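Glucose-6-phosphate 1-dehydrogenase (Kluyveromyces lactis, PDB 7E6I) catalyses the NADP+-dependent oxidation of glucose 6-phosphate to 6-phosphogluconolactone, the first and rate-limiting step of the oxidative pentose phosphate pathway. Local coordinates at residues 4-8 with 39-43; 207-212 with 326-331; 237-242 with 335-339. The contacts are given in a common frame with arbitrary orientation. Numbering follows the deposited sequence.

From the N terminus, the chain first closes on itself in contact 1: residues 4-8, ahead of strand 10-14, meet residues 39-43, so the loop between them holds the opening beta-alpha unit of the coenzyme domain. That loop is complete before contacts 2 and 3 open, both in the C-terminal domain, with centres about 47 and 38 Å from that of contact 1, respectively. These two cross, their segments alternating in the order 207-212, 237-242, 326-331, 335-339. Contact 2 joins the loops leading into neighbouring strands 212-220 and 333-338; contact 3, its centre about 25 Å from that of contact 2, sets helix 236-254 against the second of these strands, where glucose 6-phosphate binds.

Contact 1. Residues 4-8 with 39-43; sequences QFDEN and NPTTK
An Asx turn within a type I beta turn, Asn39 to Thr42, meets the irregular chain that leads into the first strand of the Rossmann-type domain. The paired CA atoms lie 5.8 Å apart at Asp6 and Asn39 and 5.0 Å at Asn8 and Thr41. Asn39 points its CA-CB bond toward residues 4-8 and takes chi1 t (-172°), which lets its amide serve both segments: ND2 donates to Asp6 OD1 at 2.9 Å, while OD1 accepts from Thr41 N at 2.8 Å and from Thr41 OG1 at 3.0 Å. Asp6, also t (-157°), brings its carboxylate to that amide. Thr42, m at chi1, donates from OG1 to Asn39 O at 2.8 Å, bracing the turn, whose backbone bond Thr42 N to Asn39 O is weak at 3.2 Å. Asn8 adopts left-handed backbone angles (60/26) just before strand 10-14, the parallel neighbour of strand 43-48. Thr41, p at chi1 (77°), presents OG1 to the incoming chain, 3.2 Å from Glu7 CA, and there accepts Asn8 N at 2.6 Å.

Contact 2. Residues 207-212 with 326-331; sequences WNKENI and ERWDGV
Two non-regular loops, each containing a turn, meet at the N-terminal ends of two central, parallel neighbours of the C-terminal domain's mixed sheet, 212-220 and 333-338. A type II turn spans Trp328 to Val331, with Gly330 at 84/-2 and Val331 N bonded to Trp328 O at 2.9 Å. Paired CA atoms are 5.0 Å apart at Asn208 and Arg327 and 5.2 Å at Lys209 and Trp328. Trp207, chi1 t, accepts Arg327 NH1 at its O (2.9 Å); its CD1 lies 3.5 Å from Trp328 CZ2, the ring planes at 79°. Both indole NE1 atoms donate to the C-terminal end of helix 236-254, Trp207 to Leu253 O and Trp328 to Thr254 O, and Arg327 forms a salt bridge with Glu256. Asn208, chi1 p, shares a water with Arg327: the water accepts from Asn208 ND2 (3.1 Å) and Arg327 NH1 (3.2 Å). Asn208 O accepts from Asn211 N (3.0 Å) and Ile212 N (2.9 Å), closing the turn. Lys209 donates N to Arg327 O at 2.7 Å. From chi1 p its chain extends through two t angles, CB packing 3.5 Å from Val331 CG2, to place NZ on Glu326 O (2.8 Å) and in a salt bridge with Glu210 OE2 (2.6 Å). Ile212, m then t, completes the apolar side: CG2 is 3.9 Å from Val331 CG1, and CD1 meets the Trp328 ring edge, 3.8 Å from CH2.

Contact 3. Residues 237-242 with 335-339; sequences IIRDVM and MRAGK. With BG6 (6-O-phosphono-beta-D-glucopyranose), chain B.
Residues 237-242 of helix 236-254 cross strand residues 335-338 at 107°, segment axes 8.8 Å apart, in a helix-on-sheet contact that ends at the glucose 6-phosphate pocket. The nearest CA atoms, Ile237 and Gly338, are 6.9 Å apart. Ala337 points its methyl toward the helix into a hollow walled by three side chains: its CB is 3.9 Å from Ile237 CG1, 3.7 Å from Val241 CG2 and 3.7 Å from Met242 CG. Met242 (m, t, p) reaches across to the strand, its CE 3.5 Å from Met335 O, while the CE of Met335 (m, t) returns to within 3.6 Å of Met242 CB. At the other end Ile237, t then p, sets CD1 3.6 Å from Lys339 CD. A wider pi-type turn spans 238-242. Beyond the apolar patch, Asp240 and Lys339 converge on O3 of the sugar: very short bonds run from BG6 O2 to Asp240 OD1 (2.4 Å) and from BG6 O3 to Asp240 OD2 (2.3 Å), and Lys339 NZ donates to BG6 O3 at 2.9 Å. Lys339 NZ also makes a salt bridge with Glu221 and a long one, 3.8 Å, with Asp240 OD2. Strand 333-338 runs between 212-220 and 316-321, and helix 433-451 packs on Ile238.

Contact 1. Residues 4-8 with 39-43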
loop_
_atom_site.group_PDB
_atom_site.type_symbol
_atom_site.label_atom_id
_atom_site.label_comp_id
_atom_site.label_asym_id
_atom_site.label_seq_id
_atom_site.Cartn_x
_atom_site.Cartn_y
_atom_site.Cartn_z
ATOM N N GLN A 4 10.619 -19.053 11.111
ATOM C CA GLN A 4 9.338 -19.188 10.434
ATOM C C GLN A 4 8.300 -19.815 11.361
ATOM O O GLN A 4 8.613 -20.671 12.189
ATOM C CB GLN A 4 9.486 -20.012 9.163
ATOM C CG GLN A 4 10.439 -19.365 8.145
ATOM C CD GLN A 4 10.477 -20.117 6.825
ATOM O OE1 GLN A 4 9.868 -21.185 6.688
ATOM N NE2 GLN A 4 11.200 -19.574 5.851
ATOM N N PHE A 5 7.063 -19.342 11.235
ATOM C CA PHE A 5 5.932 -19.791 12.039
ATOM C C PHE A 5 5.170 -20.823 11.218
ATOM O O PHE A 5 4.631 -20.493 10.154
ATOM C CB PHE A 5 4.996 -18.629 12.395
ATOM C CG PHE A 5 5.521 -17.683 13.458
ATOM C CD1 PHE A 5 6.832 -17.749 13.907
ATOM C CD2 PHE A 5 4.678 -16.695 13.993
ATOM C CE1 PHE A 5 7.303 -16.853 14.872
ATOM C CE2 PHE A 5 5.131 -15.787 14.965
ATOM C CZ PHE A 5 6.447 -15.866 15.403
ATOM N N ASP A 6 5.116 -22.063 11.712
ATOM C CA ASP A 6 4.432 -23.143 11.005
ATOM C C ASP A 6 3.433 -23.837 11.923
ATOM O O ASP A 6 2.235 -23.550 11.865
ATOM C CB ASP A 6 5.448 -24.148 10.453
ATOM C CG ASP A 6 4.904 -24.970 9.279
ATOM O OD1 ASP A 6 3.720 -24.799 8.901
ATOM O OD2 ASP A 6 5.675 -25.798 8.734
ATOM N N GLU A 7 3.910 -24.724 12.791
ATOM C CA GLU A 7 3.039 -25.560 13.617
ATOM C C GLU A 7 2.713 -24.881 14.941
ATOM O O GLU A 7 3.571 -24.245 15.558
ATOM C CB GLU A 7 3.684 -26.921 13.894
ATOM C CG GLU A 7 4.570 -27.467 12.772
ATOM C CD GLU A 7 5.972 -26.819 12.715
ATOM O OE1 GLU A 7 6.464 -26.334 13.763
ATOM O OE2 GLU A 7 6.583 -26.792 11.616
ATOM N N ASN A 8 1.457 -25.017 15.365
ATOM C CA ASN A 8 1.008 -24.579 16.690
ATOM C C ASN A 8 1.204 -23.080 16.904
ATOM O O ASN A 8 1.338 -22.611 18.039
ATOM C CB ASN A 8 1.701 -25.383 17.795
ATOM C CG ASN A 8 1.665 -26.870 17.524
ATOM O OD1 ASN A 8 0.644 -27.403 17.087
ATOM N ND2 ASN A 8 2.791 -27.541 17.741
ATOM N N ASN A 39 -0.768 -23.622 8.184
ATOM C CA ASN A 39 -0.681 -24.924 8.829
ATOM C C ASN A 39 -1.979 -25.234 9.571
ATOM O O ASN A 39 -2.525 -24.361 10.259
ATOM C CB ASN A 39 0.503 -24.940 9.792
ATOM C CG ASN A 39 0.791 -26.310 10.351
ATOM O OD1 ASN A 39 -0.088 -26.970 10.895
ATOM N ND2 ASN A 39 2.039 -26.737 10.241
ATOM N N PRO A 40 -2.498 -26.464 9.463
ATOM C CA PRO A 40 -3.777 -26.792 10.119
ATOM C C PRO A 40 -3.713 -26.800 11.635
ATOM O O PRO A 40 -4.771 -26.771 12.272
ATOM C CB PRO A 40 -4.105 -28.190 9.575
ATOM C CG PRO A 40 -3.299 -28.310 8.315
ATOM C CD PRO A 40 -2.032 -27.563 8.604
ATOM N N THR A 41 -2.521 -26.834 12.235
ATOM C CA THR A 41 -2.382 -26.746 13.681
ATOM C C THR A 41 -2.365 -25.315 14.193
ATOM O O THR A 41 -1.888 -25.072 15.307
ATOM C CB THR A 41 -1.111 -27.463 14.130
ATOM O OG1 THR A 41 0.026 -26.640 13.855
ATOM C CG2 THR A 41 -0.979 -28.778 13.402
ATOM N N THR A 42 -2.871 -24.370 13.412
ATOM C CA THR A 42 -2.818 -22.961 13.761
ATOM C C THR A 42 -4.055 -22.608 14.567
ATOM O O THR A 42 -5.176 -22.909 14.142
ATOM C CB THR A 42 -2.763 -22.094 12.500
ATOM O OG1 THR A 42 -1.517 -22.297 11.818
ATOM C CG2 THR A 42 -2.914 -20.617 12.853
ATOM N N LYS A 43 -3.868 -21.955 15.712
ATOM C CA LYS A 43 -5.007 -21.516 16.511
ATOM C C LYS A 43 -5.346 -20.063 16.182
ATOM O O LYS A 43 -4.549 -19.156 16.443
ATOM C CB LYS A 43 -4.741 -21.687 18.008
ATOM C CG LYS A 43 -6.009 -21.530 18.844
ATOM C CD LYS A 43 -5.953 -22.290 20.167
ATOM C CE LYS A 43 -7.293 -22.248 20.881
ATOM N NZ LYS A 43 -8.321 -21.551 20.049
#

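Contact 2. Residues 207-212 with 326-331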
loop_
_atom_site.group_PDB
_atom_site.type_symbol
_atom_site.label_atom_id
_atom_site.label_comp_id
_atom_site.label_asym_id
_atom_site.label_seq_id
_atom_site.Cartn_x
_atom_site.Cartn_y
_atom_site.Cartn_z
ATOM N N TRP A 207 18.187 3.322 -16.415
ATOM C CA TRP A 207 17.385 3.751 -15.271
ATOM C C TRP A 207 18.148 4.825 -14.500
ATOM O O TRP A 207 18.610 4.626 -13.371
ATOM C CB TRP A 207 17.073 2.559 -14.389
ATOM C CG TRP A 207 15.829 2.681 -13.626
ATOM C CD1 TRP A 207 15.661 3.264 -12.397
ATOM C CD2 TRP A 207 14.554 2.171 -14.007
ATOM N NE1 TRP A 207 14.356 3.148 -12.003
ATOM C CE2 TRP A 207 13.654 2.481 -12.975
ATOM C CE3 TRP A 207 14.082 1.491 -15.130
ATOM C CZ2 TRP A 207 12.303 2.136 -13.029
ATOM C CZ3 TRP A 207 12.735 1.143 -15.178
ATOM C CH2 TRP A 207 11.866 1.473 -14.138
ATOM N N ASN A 208 18.281 5.982 -15.138
ATOM C CA ASN A 208 19.162 7.013 -14.611
ATOM C C ASN A 208 18.826 8.312 -15.328
ATOM O O ASN A 208 18.135 8.317 -16.353
ATOM C CB ASN A 208 20.643 6.623 -14.796
ATOM C CG ASN A 208 20.930 6.108 -16.202
ATOM O OD1 ASN A 208 20.645 6.801 -17.191
ATOM N ND2 ASN A 208 21.454 4.881 -16.306
ATOM N N LYS A 209 19.338 9.416 -14.781
ATOM C CA LYS A 209 19.098 10.722 -15.376
ATOM C C LYS A 209 19.636 10.829 -16.797
ATOM O O LYS A 209 19.197 11.709 -17.547
ATOM C CB LYS A 209 19.707 11.812 -14.498
ATOM C CG LYS A 209 21.213 11.887 -14.550
ATOM C CD LYS A 209 21.773 12.679 -13.372
ATOM C CE LYS A 209 23.271 12.913 -13.555
ATOM N NZ LYS A 209 24.038 11.663 -13.363
ATOM N N GLU A 210 20.580 9.971 -17.190
ATOM C CA GLU A 210 21.099 10.047 -18.550
ATOM C C GLU A 210 20.083 9.557 -19.574
ATOM O O GLU A 210 20.203 9.894 -20.752
ATOM C CB GLU A 210 22.410 9.247 -18.672
ATOM C CG GLU A 210 23.631 9.913 -17.994
ATOM C CD GLU A 210 23.642 9.757 -16.462
ATOM O OE1 GLU A 210 23.081 8.765 -15.951
ATOM O OE2 GLU A 210 24.207 10.632 -15.764
ATOM N N ASN A 211 19.076 8.784 -19.160
ATOM C CA ASN A 211 18.163 8.178 -20.111
ATOM C C ASN A 211 16.695 8.378 -19.785
ATOM O O ASN A 211 15.854 8.040 -20.628
ATOM C CB ASN A 211 18.439 6.670 -20.231
ATOM C CG ASN A 211 19.815 6.371 -20.809
ATOM O OD1 ASN A 211 20.012 6.398 -22.026
ATOM N ND2 ASN A 211 20.768 6.085 -19.938
ATOM N N ILE A 212 16.350 8.899 -18.608
ATOM C CA ILE A 212 14.960 9.055 -18.209
ATOM C C ILE A 212 14.615 10.544 -18.195
ATOM O O ILE A 212 15.278 11.350 -17.531
ATOM C CB ILE A 212 14.682 8.378 -16.857
ATOM C CG1 ILE A 212 14.654 6.867 -17.065
ATOM C CG2 ILE A 212 13.352 8.896 -16.229
ATOM C CD1 ILE A 212 14.513 6.052 -15.773
ATOM N N GLU A 326 22.989 11.184 -7.451
ATOM C CA GLU A 326 23.671 11.023 -8.726
ATOM C C GLU A 326 22.767 10.394 -9.786
ATOM O O GLU A 326 22.848 10.760 -10.971
ATOM C CB GLU A 326 24.927 10.187 -8.533
ATOM C CG GLU A 326 25.701 10.020 -9.809
ATOM C CD GLU A 326 27.156 9.738 -9.554
ATOM O OE1 GLU A 326 27.483 8.577 -9.199
ATOM O OE2 GLU A 326 27.966 10.681 -9.710
ATOM N N ARG A 327 21.909 9.441 -9.388
ATOM C CA ARG A 327 21.073 8.756 -10.367
ATOM C C ARG A 327 19.960 9.662 -10.884
ATOM O O ARG A 327 19.606 9.597 -12.067
ATOM C CB ARG A 327 20.486 7.472 -9.767
ATOM C CG ARG A 327 19.551 6.708 -10.719
ATOM C CD ARG A 327 19.085 5.374 -10.128
ATOM N NE ARG A 327 20.233 4.643 -9.623
ATOM C CZ ARG A 327 21.019 3.879 -10.377
ATOM N NH1 ARG A 327 20.746 3.717 -11.673
ATOM N NH2 ARG A 327 22.075 3.279 -9.834
ATOM N N TRP A 328 19.407 10.526 -10.027
ATOM C CA TRP A 328 18.134 11.177 -10.324
ATOM C C TRP A 328 18.210 12.687 -10.460
ATOM O O TRP A 328 17.183 13.329 -10.709
ATOM C CB TRP A 328 17.099 10.821 -9.246
ATOM C CG TRP A 328 16.759 9.354 -9.279
ATOM C CD1 TRP A 328 16.977 8.441 -8.297
ATOM C CD2 TRP A 328 16.157 8.649 -10.360
ATOM N NE1 TRP A 328 16.529 7.204 -8.688
ATOM C CE2 TRP A 328 16.024 7.302 -9.957
ATOM C CE3 TRP A 328 15.701 9.028 -11.635
ATOM C CZ2 TRP A 328 15.477 6.320 -10.785
ATOM C CZ3 TRP A 328 15.143 8.052 -12.464
ATOM C CH2 TRP A 328 15.047 6.706 -12.032
ATOM N N ASP A 329 19.389 13.264 -10.330
ATOM C CA ASP A 329 19.516 14.705 -10.260
ATOM C C ASP A 329 18.918 15.388 -11.488
ATOM O O ASP A 329 19.347 15.153 -12.621
ATOM C CB ASP A 329 20.988 15.052 -10.114
ATOM C CG ASP A 329 21.201 16.506 -9.964
ATOM O OD1 ASP A 329 20.506 17.119 -9.129
ATOM O OD2 ASP A 329 22.042 17.036 -10.699
ATOM N N GLY A 330 17.930 16.245 -11.264
ATOM C CA GLY A 330 17.301 16.958 -12.355
ATOM C C GLY A 330 16.194 16.217 -13.094
ATOM O O GLY A 330 15.606 16.787 -14.018
ATOM N N VAL A 331 15.891 14.974 -12.733
ATOM C CA VAL A 331 14.780 14.267 -13.365
ATOM C C VAL A 331 13.489 14.718 -12.697
ATOM O O VAL A 331 13.321 14.524 -11.482
ATOM C CB VAL A 331 14.946 12.743 -13.268
ATOM C CG1 VAL A 331 13.781 12.040 -13.933
ATOM C CG2 VAL A 331 16.256 12.308 -13.898
HETATM O O HOH W 1 22.309 2.719 -14.248
#

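Contact 3. Residues 237-242 with 335-339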
loop_
_atom_site.group_PDB
_atom_site.type_symbol
_atom_site.label_atom_id
_atom_site.label_comp_id
_atom_site.label_asym_id
_atom_site.label_seq_id
_atom_site.Cartn_x
_atom_site.Cartn_y
_atom_site.Cartn_z
ATOM N N ILE A 237 -6.633 13.810 -0.326
ATOM C CA ILE A 237 -6.120 12.745 -1.185
ATOM C C ILE A 237 -4.643 12.524 -0.934
ATOM O O ILE A 237 -4.141 11.398 -1.060
ATOM C CB ILE A 237 -6.399 13.057 -2.672
ATOM C CG1 ILE A 237 -6.252 11.802 -3.524
ATOM C CG2 ILE A 237 -5.471 14.134 -3.207
ATOM C CD1 ILE A 237 -7.247 10.738 -3.191
ATOM N N ILE A 238 -3.926 13.584 -0.558
ATOM C CA ILE A 238 -2.493 13.475 -0.365
ATOM C C ILE A 238 -2.198 12.549 0.802
ATOM O O ILE A 238 -1.430 11.592 0.670
ATOM C CB ILE A 238 -1.872 14.868 -0.178
ATOM C CG1 ILE A 238 -2.156 15.704 -1.426
ATOM C CG2 ILE A 238 -0.384 14.754 0.059
ATOM C CD1 ILE A 238 -1.758 17.125 -1.311
ATOM N N ARG A 239 -2.834 12.792 1.941
ATOM C CA ARG A 239 -2.702 11.885 3.076
ATOM C C ARG A 239 -3.269 10.515 2.766
ATOM O O ARG A 239 -2.775 9.509 3.283
ATOM C CB ARG A 239 -3.438 12.443 4.292
ATOM C CG ARG A 239 -2.618 13.296 5.196
ATOM C CD ARG A 239 -3.276 13.413 6.551
ATOM N NE ARG A 239 -2.768 14.590 7.235
ATOM C CZ ARG A 239 -3.229 15.815 7.030
ATOM N NH1 ARG A 239 -4.218 16.008 6.163
ATOM N NH2 ARG A 239 -2.713 16.843 7.694
ATOM N N ASP A 240 -4.331 10.453 1.966
ATOM C CA ASP A 240 -5.049 9.193 1.823
ATOM C C ASP A 240 -4.212 8.148 1.094
ATOM O O ASP A 240 -4.194 6.984 1.498
ATOM C CB ASP A 240 -6.385 9.406 1.109
ATOM C CG ASP A 240 -7.323 8.200 1.268
ATOM O OD1 ASP A 240 -7.322 7.564 2.354
ATOM O OD2 ASP A 240 -8.053 7.878 0.310
ATOM N N VAL A 241 -3.527 8.530 0.008
ATOM C CA VAL A 241 -2.846 7.543 -0.833
ATOM C C VAL A 241 -1.466 7.996 -1.296
ATOM O O VAL A 241 -0.652 7.169 -1.711
ATOM C CB VAL A 241 -3.694 7.172 -2.064
ATOM C CG1 VAL A 241 -5.084 6.662 -1.640
ATOM C CG2 VAL A 241 -3.782 8.352 -3.044
ATOM N N MET A 242 -1.187 9.294 -1.263
ATOM C CA MET A 242 0.075 9.756 -1.838
ATOM C C MET A 242 1.228 9.673 -0.839
ATOM O O MET A 242 2.300 9.160 -1.182
ATOM C CB MET A 242 -0.069 11.182 -2.382
ATOM C CG MET A 242 -1.311 11.370 -3.257
ATOM S SD MET A 242 -1.422 12.969 -4.120
ATOM C CE MET A 242 0.138 12.969 -5.015
ATOM N N MET A 335 3.902 12.705 -8.874
ATOM C CA MET A 335 2.890 11.813 -8.326
ATOM C C MET A 335 1.552 12.512 -8.472
ATOM O O MET A 335 1.431 13.693 -8.134
ATOM C CB MET A 335 3.159 11.491 -6.860
ATOM C CG MET A 335 4.165 10.365 -6.640
ATOM S SD MET A 335 4.375 9.966 -4.876
ATOM C CE MET A 335 3.081 10.981 -4.176
ATOM N N ARG A 336 0.557 11.802 -8.983
ATOM C CA ARG A 336 -0.750 12.412 -9.165
ATOM C C ARG A 336 -1.832 11.404 -8.807
ATOM O O ARG A 336 -1.783 10.248 -9.236
ATOM C CB ARG A 336 -0.926 12.949 -10.597
ATOM C CG ARG A 336 -0.779 11.942 -11.743
ATOM C CD ARG A 336 -0.735 12.722 -13.067
ATOM N NE ARG A 336 -0.295 11.971 -14.248
ATOM C CZ ARG A 336 -1.122 11.305 -15.052
ATOM N NH1 ARG A 336 -2.417 11.292 -14.782
ATOM N NH2 ARG A 336 -0.667 10.663 -16.128
ATOM N N ALA A 337 -2.786 11.843 -7.996
ATOM C CA ALA A 337 -3.846 10.991 -7.476
ATOM C C ALA A 337 -5.160 11.765 -7.468
ATOM O O ALA A 337 -5.184 12.946 -7.102
ATOM C CB ALA A 337 -3.530 10.511 -6.060
ATOM N N GLY A 338 -6.247 11.095 -7.861
ATOM C CA GLY A 338 -7.555 11.721 -7.845
ATOM C C GLY A 338 -8.672 10.723 -7.644
ATOM O O GLY A 338 -8.593 9.567 -8.075
ATOM N N LYS A 339 -9.720 11.181 -6.968
ATOM C CA LYS A 339 -10.996 10.493 -6.897
ATOM C C LYS A 339 -11.963 11.169 -7.856
ATOM O O LYS A 339 -11.765 12.317 -8.258
ATOM C CB LYS A 339 -11.550 10.518 -5.468
ATOM C CG LYS A 339 -11.149 9.295 -4.624
ATOM C CD LYS A 339 -10.688 9.672 -3.217
ATOM C CE LYS A 339 -11.106 8.649 -2.164
ATOM N NZ LYS A 339 -10.603 7.268 -2.385
HETATM C C1 BG6 B . -6.907 3.281 1.033
HETATM C C2 BG6 B . -7.522 4.669 0.861
HETATM O O1 BG6 B . -5.721 3.292 1.724
HETATM O O5 BG6 B . -6.619 2.703 -0.321
HETATM C C3 BG6 B . -8.743 4.624 0.010
HETATM O O2 BG6 B . -7.842 5.259 2.128
HETATM C C4 BG6 B . -8.439 4.062 -1.340
HETATM O O3 BG6 B . -9.272 5.963 -0.185
HETATM C C5 BG6 B . -7.799 2.678 -1.214
HETATM O O4 BG6 B . -9.656 3.999 -2.094
HETATM C C6 BG6 B . -7.310 2.129 -2.526
HETATM O O6 BG6 B . -6.730 0.862 -2.275
HETATM P P BG6 B . -6.841 -0.294 -3.462
HETATM O O1P BG6 B . -6.275 0.433 -4.666
HETATM O O2P BG6 B . -8.287 -0.677 -3.631
HETATM O O3P BG6 B . -6.053 -1.562 -3.136
#